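Local coordinates for protein ribonucleoside-diphosphate reductase, alpha chain (Actinobacillus ureae ATCC 25976, PDB 6DQX) that probably reduces ribonucleoside diphosphates to deoxyribonucleotides as the catalytic subunit of a class Id ribonucleotide reductase, at residues E277-S282 against G546-Y551; E382-A387 against T409-I414; A510-Q513 against G519-I522. One frame throughout, in Å; residues are numbered along the deposited sequence.

Interaction 1: E277-S282 against G546-Y551; sequences EIMLPS and GLKSIY
Met-279 meets Lys-548 and Ser-549 through aliphatic, thioether and hydroxyl groups, with no ring, amide or carboxylate between them; the flat groups of the two segments are engaged elsewhere, the Tyr-551 ring against that of Tyr-247, with planes about 55° apart, and the Glu-277 carboxylate through OE1 with Asn-273 ND2. The contact belongs to the α/β barrel characteristic of ribonucleotide reductases, where the loop 277-282, running toward strand 288-296, passes the start of strand 549-554. Gly-546, with positive phi, closes the preceding helix in a Schellman motif just before that strand begins. Met-279 crosses the Lys-548 side chain at a slant and touches it at two levels. Its CG lies 3.9 Å from Lys-548 CD, whereas its methyl group CE reaches back to the root of the lysine, 3.6 Å from Lys-548 CB. A bend at chi2 (-77°) turns the thioether this way, and SD comes to 3.9 Å from Lys-548 CB. Beyond CG the lysine is fully extended, so that its methylenes form a straight rail for the methionine while NZ is carried away to the carbonyl O of Gln-518. The same Gln-518 accepts the backbone N-H of Met-279 through OE1 and thus joins both sides of this buried contact. Ser-549 has chi1 of 61°, which places OG between its backbone N and carbonyl carbon; there it bonds to Thr-276 O, just before the loop, while the same OG lies 4.0 Å from Met-279 CE.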
ATOM      1  N   GLU A 277      17.435  16.019 -10.094  1.00 11.50           N
ATOM      2  CA  GLU A 277      18.846  16.071 -10.516  1.00 11.91           C
ATOM      3  C   GLU A 277      19.409  14.701 -10.935  1.00 11.51           C
ATOM      4  O   GLU A 277      20.480  14.632 -11.559  1.00 11.13           O
ATOM      5  CB  GLU A 277      19.720  16.628  -9.385  1.00 12.60           C
ATOM      6  CG  GLU A 277      20.255  15.632  -8.344  1.00 14.39           C
ATOM      7  CD  GLU A 277      19.299  15.303  -7.210  1.00 15.65           C
ATOM      8  OE1 GLU A 277      18.118  15.682  -7.270  1.00 17.85           O
ATOM      9  OE2 GLU A 277      19.759  14.710  -6.216  1.00 17.23           O
ATOM     10  N   ILE A 278      18.728  13.615 -10.562  1.00 10.06           N
ATOM     11  CA  ILE A 278      19.263  12.281 -10.855  1.00 10.06           C
ATOM     12  C   ILE A 278      18.861  11.842 -12.256  1.00 10.17           C
ATOM     13  O   ILE A 278      17.762  12.136 -12.720  1.00 10.80           O
ATOM     14  CB  ILE A 278      18.780  11.262  -9.786  1.00  9.86           C
ATOM     15  CG1 ILE A 278      19.315  11.689  -8.399  1.00 10.24           C
ATOM     16  CG2 ILE A 278      19.201   9.839 -10.126  1.00  9.80           C
ATOM     17  CD1 ILE A 278      20.822  11.580  -8.240  1.00 10.98           C
ATOM     18  N   MET A 279      19.774  11.133 -12.926  1.00 10.22           N
ATOM     19  CA  MET A 279      19.563  10.649 -14.310  1.00 10.38           C
ATOM     20  C   MET A 279      20.134   9.251 -14.417  1.00 11.14           C
ATOM     21  O   MET A 279      21.225   9.047 -14.966  1.00 11.21           O
ATOM     22  CB  MET A 279      20.223  11.597 -15.336  1.00 10.90           C
ATOM     23  CG  MET A 279      19.735  13.033 -15.240  1.00 10.91           C
ATOM     24  SD  MET A 279      18.128  13.176 -15.984  1.00 12.01           S
ATOM     25  CE  MET A 279      17.395  14.572 -15.148  1.00 11.70           C
ATOM     26  N   LEU A 280      19.385   8.278 -13.879  1.00 10.62           N
ATOM     27  CA  LEU A 280      19.867   6.899 -13.802  1.00 10.58           C
ATOM     28  C   LEU A 280      18.754   5.952 -14.278  1.00 11.03           C
ATOM     29  O   LEU A 280      17.570   6.307 -14.205  1.00 10.71           O
ATOM     30  CB  LEU A 280      20.270   6.527 -12.386  1.00 10.44           C
ATOM     31  CG  LEU A 280      21.410   7.340 -11.780  1.00 10.33           C
ATOM     32  CD1 LEU A 280      21.547   7.022 -10.298  1.00 10.01           C
ATOM     33  CD2 LEU A 280      22.708   7.047 -12.525  1.00 10.29           C
ATOM     34  N   PRO A 281      19.144   4.786 -14.803  1.00 11.27           N
ATOM     35  CA  PRO A 281      18.177   3.855 -15.374  1.00 11.63           C
ATOM     36  C   PRO A 281      17.542   2.993 -14.288  1.00 12.42           C
ATOM     37  O   PRO A 281      18.239   2.531 -13.370  1.00 12.49           O
ATOM     38  CB  PRO A 281      19.034   2.989 -16.301  1.00 11.97           C
ATOM     39  CG  PRO A 281      20.389   2.991 -15.689  1.00 11.58           C
ATOM     40  CD  PRO A 281      20.526   4.395 -15.139  1.00 11.97           C
ATOM     41  N   SER A 282      16.234   2.797 -14.395  1.00 12.75           N
ATOM     42  CA  SER A 282      15.510   1.856 -13.535  1.00 12.98           C
ATOM     43  C   SER A 282      14.827   0.846 -14.451  1.00 13.19           C
ATOM     44  O   SER A 282      14.637   1.103 -15.639  1.00 12.27           O
ATOM     45  CB  SER A 282      14.521   2.590 -12.639  1.00 13.19           C
ATOM     46  OG  SER A 282      13.701   3.451 -13.391  1.00 13.13           O
ATOM     47  N   GLY A 546      19.109  21.846 -24.087  1.00 16.03           N
ATOM     48  CA  GLY A 546      19.562  20.539 -23.629  1.00 15.61           C
ATOM     49  C   GLY A 546      19.379  20.248 -22.150  1.00 15.04           C
ATOM     50  O   GLY A 546      19.923  19.252 -21.677  1.00 14.35           O
ATOM     51  N   LEU A 547      18.652  21.102 -21.411  1.00 14.08           N
ATOM     52  CA  LEU A 547      18.383  20.845 -19.981  1.00 14.60           C
ATOM     53  C   LEU A 547      17.602  19.544 -19.872  1.00 13.61           C
ATOM     54  O   LEU A 547      16.747  19.248 -20.722  1.00 13.89           O
ATOM     55  CB  LEU A 547      17.591  21.961 -19.294  1.00 15.40           C
ATOM     56  CG  LEU A 547      18.425  23.061 -18.654  1.00 17.04           C
ATOM     57  CD1 LEU A 547      19.211  23.759 -19.726  1.00 18.09           C
ATOM     58  CD2 LEU A 547      17.581  24.046 -17.870  1.00 17.34           C
ATOM     59  N   LYS A 548      17.958  18.748 -18.876  1.00 13.24           N
ATOM     60  CA  LYS A 548      17.309  17.429 -18.708  1.00 13.14           C
ATOM     61  C   LYS A 548      16.070  17.524 -17.809  1.00 12.74           C
ATOM     62  O   LYS A 548      15.203  16.618 -17.844  1.00 12.52           O
ATOM     63  CB  LYS A 548      18.297  16.414 -18.153  1.00 13.37           C
ATOM     64  CG  LYS A 548      19.555  16.270 -18.982  1.00 13.46           C
ATOM     65  CD  LYS A 548      20.595  15.447 -18.245  1.00 13.14           C
ATOM     66  CE  LYS A 548      21.766  15.142 -19.121  1.00 13.11           C
ATOM     67  NZ  LYS A 548      22.844  14.357 -18.460  1.00 12.93           N
ATOM     68  N   SER A 549      15.969  18.595 -17.025  1.00 12.40           N
ATOM     69  CA  SER A 549      14.834  18.782 -16.119  1.00 12.74           C
ATOM     70  C   SER A 549      14.659  20.224 -15.695  1.00 13.86           C
ATOM     71  O   SER A 549      15.568  21.053 -15.860  1.00 12.98           O
ATOM     72  CB  SER A 549      14.976  17.901 -14.865  1.00 12.78           C
ATOM     73  OG  SER A 549      16.144  18.240 -14.126  1.00 12.09           O
ATOM     74  N   ILE A 550      13.476  20.523 -15.186  1.00 13.64           N
ATOM     75  CA  ILE A 550      13.194  21.735 -14.432  1.00 14.09           C
ATOM     76  C   ILE A 550      12.492  21.281 -13.151  1.00 14.41           C
ATOM     77  O   ILE A 550      11.659  20.369 -13.190  1.00 14.98           O
ATOM     78  CB  ILE A 550      12.284  22.729 -15.198  1.00 15.16           C
ATOM     79  CG1 ILE A 550      13.003  23.337 -16.412  1.00 16.86           C
ATOM     80  CG2 ILE A 550      11.800  23.835 -14.276  1.00 15.32           C
ATOM     81  CD1 ILE A 550      14.114  24.298 -16.071  1.00 16.79           C
ATOM     82  N   TYR A 551      12.814  21.934 -12.040  1.00 13.82           N
ATOM     83  CA  TYR A 551      12.284  21.605 -10.719  1.00 14.35           C
ATOM     84  C   TYR A 551      11.053  22.490 -10.414  1.00 15.25           C
ATOM     85  O   TYR A 551      10.058  22.312 -11.089  1.00 16.13           O
ATOM     86  CB  TYR A 551      13.415  21.715  -9.702  1.00 14.07           C
ATOM     87  CG  TYR A 551      13.228  21.091  -8.331  1.00 14.03           C
ATOM     88  CD1 TYR A 551      12.320  20.057  -8.096  1.00 14.69           C
ATOM     89  CD2 TYR A 551      14.007  21.526  -7.266  1.00 14.67           C
ATOM     90  CE1 TYR A 551      12.202  19.496  -6.824  1.00 15.38           C
ATOM     91  CE2 TYR A 551      13.910  20.967  -6.022  1.00 15.76           C
ATOM     92  CZ  TYR A 551      12.998  19.964  -5.806  1.00 15.91           C
ATOM     93  OH  TYR A 551      12.914  19.436  -4.555  1.00 18.49           O
TER

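Interaction 2: E382-A387 against T409-I414; sequences EKTLKA and TTLMSI
Thr-384 meets Leu-411 and Met-412 with OG1, and Leu-411 also with CB. At chi1 57° the OG1 sits between the backbone N and the carbonyl carbon, where it bonds to the carbonyl O of Leu-380 one turn back; the hydroxyl is thereby satisfied inside its own helix and offers only van der Waals contact across the interface. Met-412 SD lies 3.7 Å from Thr-384 OG1, the two side chains crossing at about a right angle. The thioether chain runs straight as far as SD, and the bend at chi3 (70°) carries CE away, leaving CG and SD as the atoms that touch the hydroxyl. Leu-411 instead slides past the threonine in the opposite direction, its CB 3.8 Å from Thr-384 OG1. In the ribonucleotide reductase barrel this joins helix 367-395 to the irregular chain 409-414, whose backbone bonds partly to Leu-348 in strand 347-351; Thr-313 of helix 308-327 touches both Thr-384 and Leu-411. With CG beside its backbone N (chi1 -80°), Leu-411 sets CG and CD1 against the Thr-384 carbonyl, CD1 being 3.9 Å from its O. The Asp-517 carboxylate receives the backbone N-H groups of Leu-411 and Met-412, one on OD2 and the other on OD1.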
ATOM      1  N   GLU A 382      36.799  16.613 -14.653  1.00 13.13           N
ATOM      2  CA  GLU A 382      38.089  15.952 -14.861  1.00 14.52           C
ATOM      3  C   GLU A 382      38.571  15.240 -13.617  1.00 13.49           C
ATOM      4  O   GLU A 382      39.044  14.093 -13.684  1.00 13.00           O
ATOM      5  CB  GLU A 382      39.135  16.983 -15.329  1.00 16.80           C
ATOM      6  CG  GLU A 382      38.871  17.461 -16.749  1.00 19.72           C
ATOM      7  CD  GLU A 382      39.722  18.656 -17.187  1.00 22.63           C
ATOM      8  OE1 GLU A 382      40.476  19.201 -16.358  1.00 24.14           O
ATOM      9  OE2 GLU A 382      39.610  19.078 -18.370  1.00 26.05           O
ATOM     10  N   LYS A 383      38.461  15.924 -12.484  1.00 12.65           N
ATOM     11  CA  LYS A 383      38.985  15.416 -11.223  1.00 13.36           C
ATOM     12  C   LYS A 383      38.176  14.244 -10.685  1.00 13.37           C
ATOM     13  O   LYS A 383      38.754  13.233 -10.246  1.00 13.57           O
ATOM     14  CB  LYS A 383      39.123  16.548 -10.208  1.00 14.06           C
ATOM     15  CG  LYS A 383      40.258  17.484 -10.606  1.00 15.16           C
ATOM     16  CD  LYS A 383      40.294  18.773  -9.826  1.00 16.62           C
ATOM     17  CE  LYS A 383      40.962  18.674  -8.476  1.00 17.63           C
ATOM     18  NZ  LYS A 383      42.367  18.133  -8.509  1.00 17.49           N
ATOM     19  N   THR A 384      36.851  14.346 -10.772  1.00 12.89           N
ATOM     20  CA  THR A 384      35.981  13.216 -10.334  1.00 13.00           C
ATOM     21  C   THR A 384      36.159  11.973 -11.221  1.00 13.15           C
ATOM     22  O   THR A 384      36.230  10.854 -10.717  1.00 13.11           O
ATOM     23  CB  THR A 384      34.488  13.603 -10.249  1.00 12.73           C
ATOM     24  OG1 THR A 384      34.011  14.108 -11.496  1.00 12.46           O
ATOM     25  CG2 THR A 384      34.268  14.630  -9.169  1.00 13.29           C
ATOM     26  N   LEU A 385      36.256  12.151 -12.540  1.00 13.15           N
ATOM     27  CA  LEU A 385      36.512  11.028 -13.414  1.00 13.47           C
ATOM     28  C   LEU A 385      37.876  10.373 -13.132  1.00 14.07           C
ATOM     29  O   LEU A 385      37.988   9.153 -13.077  1.00 13.40           O
ATOM     30  CB  LEU A 385      36.447  11.445 -14.893  1.00 14.07           C
ATOM     31  CG  LEU A 385      36.775  10.375 -15.922  1.00 15.03           C
ATOM     32  CD1 LEU A 385      35.904   9.129 -15.704  1.00 16.20           C
ATOM     33  CD2 LEU A 385      36.615  10.920 -17.345  1.00 16.16           C
ATOM     34  N   LYS A 386      38.897  11.187 -12.954  1.00 14.90           N
ATOM     35  CA  LYS A 386      40.223  10.668 -12.608  1.00 16.53           C
ATOM     36  C   LYS A 386      40.150   9.811 -11.361  1.00 15.50           C
ATOM     37  O   LYS A 386      40.711   8.721 -11.312  1.00 13.97           O
ATOM     38  CB  LYS A 386      41.193  11.826 -12.399  1.00 18.84           C
ATOM     39  CG  LYS A 386      42.599  11.411 -11.984  1.00 21.01           C
ATOM     40  CD  LYS A 386      43.486  12.622 -11.781  1.00 24.14           C
ATOM     41  CE  LYS A 386      43.080  13.391 -10.542  1.00 26.11           C
ATOM     42  NZ  LYS A 386      44.172  14.222  -9.972  1.00 28.65           N
ATOM     43  N   ALA A 387      39.440  10.310 -10.352  1.00 14.62           N
ATOM     44  CA  ALA A 387      39.292   9.603  -9.105  1.00 14.43           C
ATOM     45  C   ALA A 387      38.565   8.250  -9.294  1.00 13.95           C
ATOM     46  O   ALA A 387      38.991   7.219  -8.755  1.00 13.74           O
ATOM     47  CB  ALA A 387      38.602  10.489  -8.070  1.00 14.69           C
ATOM     48  N   THR A 409      29.338   4.550 -12.564  1.00 12.07           N
ATOM     49  CA  THR A 409      28.734   4.816 -13.871  1.00 11.82           C
ATOM     50  C   THR A 409      28.560   6.307 -14.104  1.00 11.92           C
ATOM     51  O   THR A 409      28.776   6.806 -15.232  1.00 11.67           O
ATOM     52  CB  THR A 409      27.378   4.111 -14.069  1.00 12.00           C
ATOM     53  OG1 THR A 409      26.508   4.457 -12.992  1.00 11.72           O
ATOM     54  CG2 THR A 409      27.557   2.612 -14.165  1.00 12.27           C
ATOM     55  N   THR A 410      28.202   7.004 -13.022  1.00 11.61           N
ATOM     56  CA  THR A 410      28.082   8.443 -12.988  1.00 11.98           C
ATOM     57  C   THR A 410      28.819   8.980 -11.765  1.00 11.77           C
ATOM     58  O   THR A 410      28.950   8.290 -10.753  1.00 11.83           O
ATOM     59  CB  THR A 410      26.591   8.892 -12.904  1.00 12.55           C
ATOM     60  OG1 THR A 410      26.027   8.460 -11.652  1.00 13.57           O
ATOM     61  CG2 THR A 410      25.824   8.322 -14.097  1.00 12.94           C
ATOM     62  N   LEU A 411      29.283  10.216 -11.871  1.00 11.95           N
ATOM     63  CA  LEU A 411      30.024  10.906 -10.838  1.00 12.77           C
ATOM     64  C   LEU A 411      29.359  12.180 -10.294  1.00 11.91           C
ATOM     65  O   LEU A 411      29.550  12.479  -9.105  1.00 11.74           O
ATOM     66  CB  LEU A 411      31.417  11.284 -11.359  1.00 13.80           C
ATOM     67  CG  LEU A 411      32.490  10.178 -11.362  1.00 16.55           C
ATOM     68  CD1 LEU A 411      32.648   9.579  -9.957  1.00 17.04           C
ATOM     69  CD2 LEU A 411      32.201   9.105 -12.378  1.00 18.25           C
ATOM     70  N   MET A 412      28.610  12.910 -11.112  1.00 11.89           N
ATOM     71  CA  MET A 412      28.144  14.258 -10.725  1.00 11.98           C
ATOM     72  C   MET A 412      26.677  14.540 -10.926  1.00 12.20           C
ATOM     73  O   MET A 412      26.099  14.162 -11.933  1.00 11.99           O
ATOM     74  CB  MET A 412      28.960  15.347 -11.465  1.00 13.35           C
ATOM     75  CG  MET A 412      30.399  15.435 -10.988  1.00 14.34           C
ATOM     76  SD  MET A 412      31.368  16.642 -11.916  1.00 17.21           S
ATOM     77  CE  MET A 412      30.535  18.091 -11.264  1.00 18.17           C
ATOM     78  N   SER A 413      26.104  15.264  -9.973  1.00 12.38           N
ATOM     79  CA  SER A 413      24.716  15.688 -10.052  1.00 12.86           C
ATOM     80  C   SER A 413      24.563  16.898  -9.169  1.00 12.51           C
ATOM     81  O   SER A 413      25.163  16.953  -8.081  1.00 13.03           O
ATOM     82  CB  SER A 413      23.779  14.558  -9.563  1.00 14.14           C
ATOM     83  OG  SER A 413      23.980  14.282  -8.199  1.00 17.47           O
ATOM     84  N   ILE A 414      23.707  17.831  -9.555  1.00 12.74           N
ATOM     85  CA  ILE A 414      23.575  19.067  -8.768  1.00 14.33           C
ATOM     86  C   ILE A 414      22.244  19.107  -8.027  1.00 14.47           C
ATOM     87  O   ILE A 414      21.249  19.644  -8.507  1.00 14.50           O
ATOM     88  CB  ILE A 414      23.797  20.343  -9.640  1.00 15.26           C
ATOM     89  CG1 ILE A 414      25.053  20.214 -10.495  1.00 17.11           C
ATOM     90  CG2 ILE A 414      23.797  21.600  -8.775  1.00 15.70           C
ATOM     91  CD1 ILE A 414      26.322  19.899  -9.740  1.00 18.18           C
TER

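Interaction 3: A510-Q513 against G519-I522; sequences AQRQ and GQSI
The side-chain amide of Gln-520 reaches between Arg-512 and Gln-513 of helix 502-513 and bonds to both. Its oxygen takes the guanidinium: Arg-512 NH1 donates to Gln-520 OE1 at 3.0 Å, nearly straight, with the oxygen lying in the guanidinium plane at its edge. Although the two planes stand 79° apart, the donor also lies in the carbonyl plane of the amide. The bend of Arg-512 at chi3 (78°) turns the end of the chain so that the NH1 edge meets Gln-520 OE1; nearer the root, Arg-512 CD also lies 3.3 Å from that oxygen. At the other end of the amide, Gln-520 NE2 donates to Gln-513 OE1, again at 3.0 Å. Here the bond is straight at the hydrogen, but NE2 stands well above the acceptor's carbonyl plane, and the two amides are turned 51° from each other as their chains slide past in opposite directions. NE2 also donates to the carbonyl O of Ala-509, and Gln-513 NE2 to that of Gln-518. Arg-512 NE bonds to Asn-373 OD1, while Trp-353 makes a cation-pi contact with the same arginine.

Within the reductase barrel this network ties helix 502-513 to the chain that returns toward strand 524-525. The two ends of the Gln-520 amide play opposite roles, acceptor to the arginine and donor to Gln-513 and Ala-509, which settles its flip. Bonded at both ends in a buried setting, the amide is probably held rigidly, and the arginine's charge would probably polarise its C=O and strengthen the donor at NE2.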
ATOM      1  N   ALA A 510      22.508  25.199 -18.904  1.00 12.25           N
ATOM      2  CA  ALA A 510      22.786  24.591 -20.204  1.00 12.63           C
ATOM      3  C   ALA A 510      24.279  24.511 -20.457  1.00 12.92           C
ATOM      4  O   ALA A 510      24.764  23.488 -20.944  1.00 13.35           O
ATOM      5  CB  ALA A 510      22.096  25.354 -21.328  1.00 13.19           C
ATOM      6  N   GLN A 511      24.995  25.576 -20.093  1.00 13.04           N
ATOM      7  CA  GLN A 511      26.432  25.643 -20.296  1.00 13.93           C
ATOM      8  C   GLN A 511      27.192  24.596 -19.509  1.00 13.39           C
ATOM      9  O   GLN A 511      28.063  23.933 -20.070  1.00 11.83           O
ATOM     10  CB  GLN A 511      26.958  27.034 -19.985  1.00 15.40           C
ATOM     11  CG  GLN A 511      28.455  27.200 -20.192  1.00 16.25           C
ATOM     12  CD  GLN A 511      29.028  28.465 -19.554  1.00 17.27           C
ATOM     13  OE1 GLN A 511      28.472  29.026 -18.599  1.00 18.35           O
ATOM     14  NE2 GLN A 511      30.159  28.926 -20.104  1.00 18.55           N
ATOM     15  N   ARG A 512      26.876  24.440 -18.208  1.00 12.11           N
ATOM     16  CA  ARG A 512      27.586  23.475 -17.385  1.00 11.91           C
ATOM     17  C   ARG A 512      27.138  22.009 -17.595  1.00 12.14           C
ATOM     18  O   ARG A 512      27.883  21.101 -17.236  1.00 12.73           O
ATOM     19  CB  ARG A 512      27.552  23.873 -15.904  1.00 11.26           C
ATOM     20  CG  ARG A 512      26.203  23.665 -15.194  1.00 11.04           C
ATOM     21  CD  ARG A 512      26.305  24.009 -13.713  1.00 11.18           C
ATOM     22  NE  ARG A 512      26.275  25.432 -13.456  1.00 10.69           N
ATOM     23  CZ  ARG A 512      25.184  26.184 -13.292  1.00 11.86           C
ATOM     24  NH1 ARG A 512      23.952  25.688 -13.337  1.00 12.79           N
ATOM     25  NH2 ARG A 512      25.319  27.467 -13.061  1.00 12.23           N
ATOM     26  N   GLN A 513      25.975  21.797 -18.210  1.00 12.87           N
ATOM     27  CA  GLN A 513      25.449  20.447 -18.412  1.00 13.03           C
ATOM     28  C   GLN A 513      26.399  19.527 -19.152  1.00 13.33           C
ATOM     29  O   GLN A 513      26.423  18.331 -18.854  1.00 13.03           O
ATOM     30  CB  GLN A 513      24.086  20.452 -19.081  1.00 12.85           C
ATOM     31  CG  GLN A 513      23.356  19.104 -19.086  1.00 12.42           C
ATOM     32  CD  GLN A 513      23.176  18.519 -17.690  1.00 11.82           C
ATOM     33  OE1 GLN A 513      22.413  19.039 -16.888  1.00 11.37           O
ATOM     34  NE2 GLN A 513      23.912  17.441 -17.391  1.00 11.41           N
ATOM     35  N   GLY A 519      22.191  15.192 -13.724  1.00 10.20           N
ATOM     36  CA  GLY A 519      21.421  16.406 -13.991  1.00 10.17           C
ATOM     37  C   GLY A 519      21.579  17.465 -12.954  1.00  9.79           C
ATOM     38  O   GLY A 519      22.532  17.459 -12.128  1.00  9.13           O
ATOM     39  N   GLN A 520      20.641  18.414 -12.986  1.00 10.37           N
ATOM     40  CA  GLN A 520      20.707  19.559 -12.139  1.00 11.02           C
ATOM     41  C   GLN A 520      19.308  19.987 -11.684  1.00 11.57           C
ATOM     42  O   GLN A 520      18.423  20.104 -12.514  1.00 11.63           O
ATOM     43  CB  GLN A 520      21.327  20.772 -12.897  1.00 10.94           C
ATOM     44  CG  GLN A 520      22.671  20.537 -13.533  1.00 10.71           C
ATOM     45  CD  GLN A 520      23.071  21.760 -14.342  1.00 10.57           C
ATOM     46  OE1 GLN A 520      23.208  22.859 -13.774  1.00 10.81           O
ATOM     47  NE2 GLN A 520      23.174  21.610 -15.657  1.00  9.54           N
ATOM     48  N   SER A 521      19.132  20.200 -10.378  1.00 11.99           N
ATOM     49  CA  SER A 521      17.851  20.710  -9.844  1.00 12.73           C
ATOM     50  C   SER A 521      17.791  22.198 -10.040  1.00 12.76           C
ATOM     51  O   SER A 521      18.465  22.938  -9.330  1.00 13.31           O
ATOM     52  CB  SER A 521      17.700  20.388  -8.352  1.00 13.94           C
ATOM     53  OG  SER A 521      17.929  19.015  -8.166  1.00 15.95           O
ATOM     54  N   ILE A 522      17.012  22.621 -11.016  1.00 12.76           N
ATOM     55  CA  ILE A 522      16.962  23.993 -11.416  1.00 12.82           C
ATOM     56  C   ILE A 522      15.575  24.555 -11.137  1.00 12.98           C
ATOM     57  O   ILE A 522      14.591  24.196 -11.810  1.00 12.30           O
ATOM     58  CB  ILE A 522      17.349  24.153 -12.892  1.00 12.76           C
ATOM     59  CG1 ILE A 522      18.791  23.660 -13.096  1.00 12.38           C
ATOM     60  CG2 ILE A 522      17.099  25.590 -13.373  1.00 12.46           C
ATOM     61  CD1 ILE A 522      19.897  24.502 -12.447  1.00 12.88           C
TER

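In the fold
Interactions 2 and 3 lie in series along the chain, both nested in the loop closed by interaction 1. Residues 409-414 and 519-522 run side by side: Ile-414 N lies 2.9 Å from Gly-519 O, and Ile-414 O 2.9 Å from Ser-521 N, both probable hydrogen bonds. Segment 519-522 in turn meets the strand of interaction 1, with Tyr-551 N 2.9 Å from Ile-522 O. The centres of interactions 3 and 1 are about 9 Å apart, those of 3 and 2 about 14 Å. Glu-277 CB packs on Ile-414 O and on Ser-521 OG, so loop 277-282 touches a segment of interaction 2 and one of interaction 3. The Met-279 side chain is about 14 Å from a bound magnesium ion.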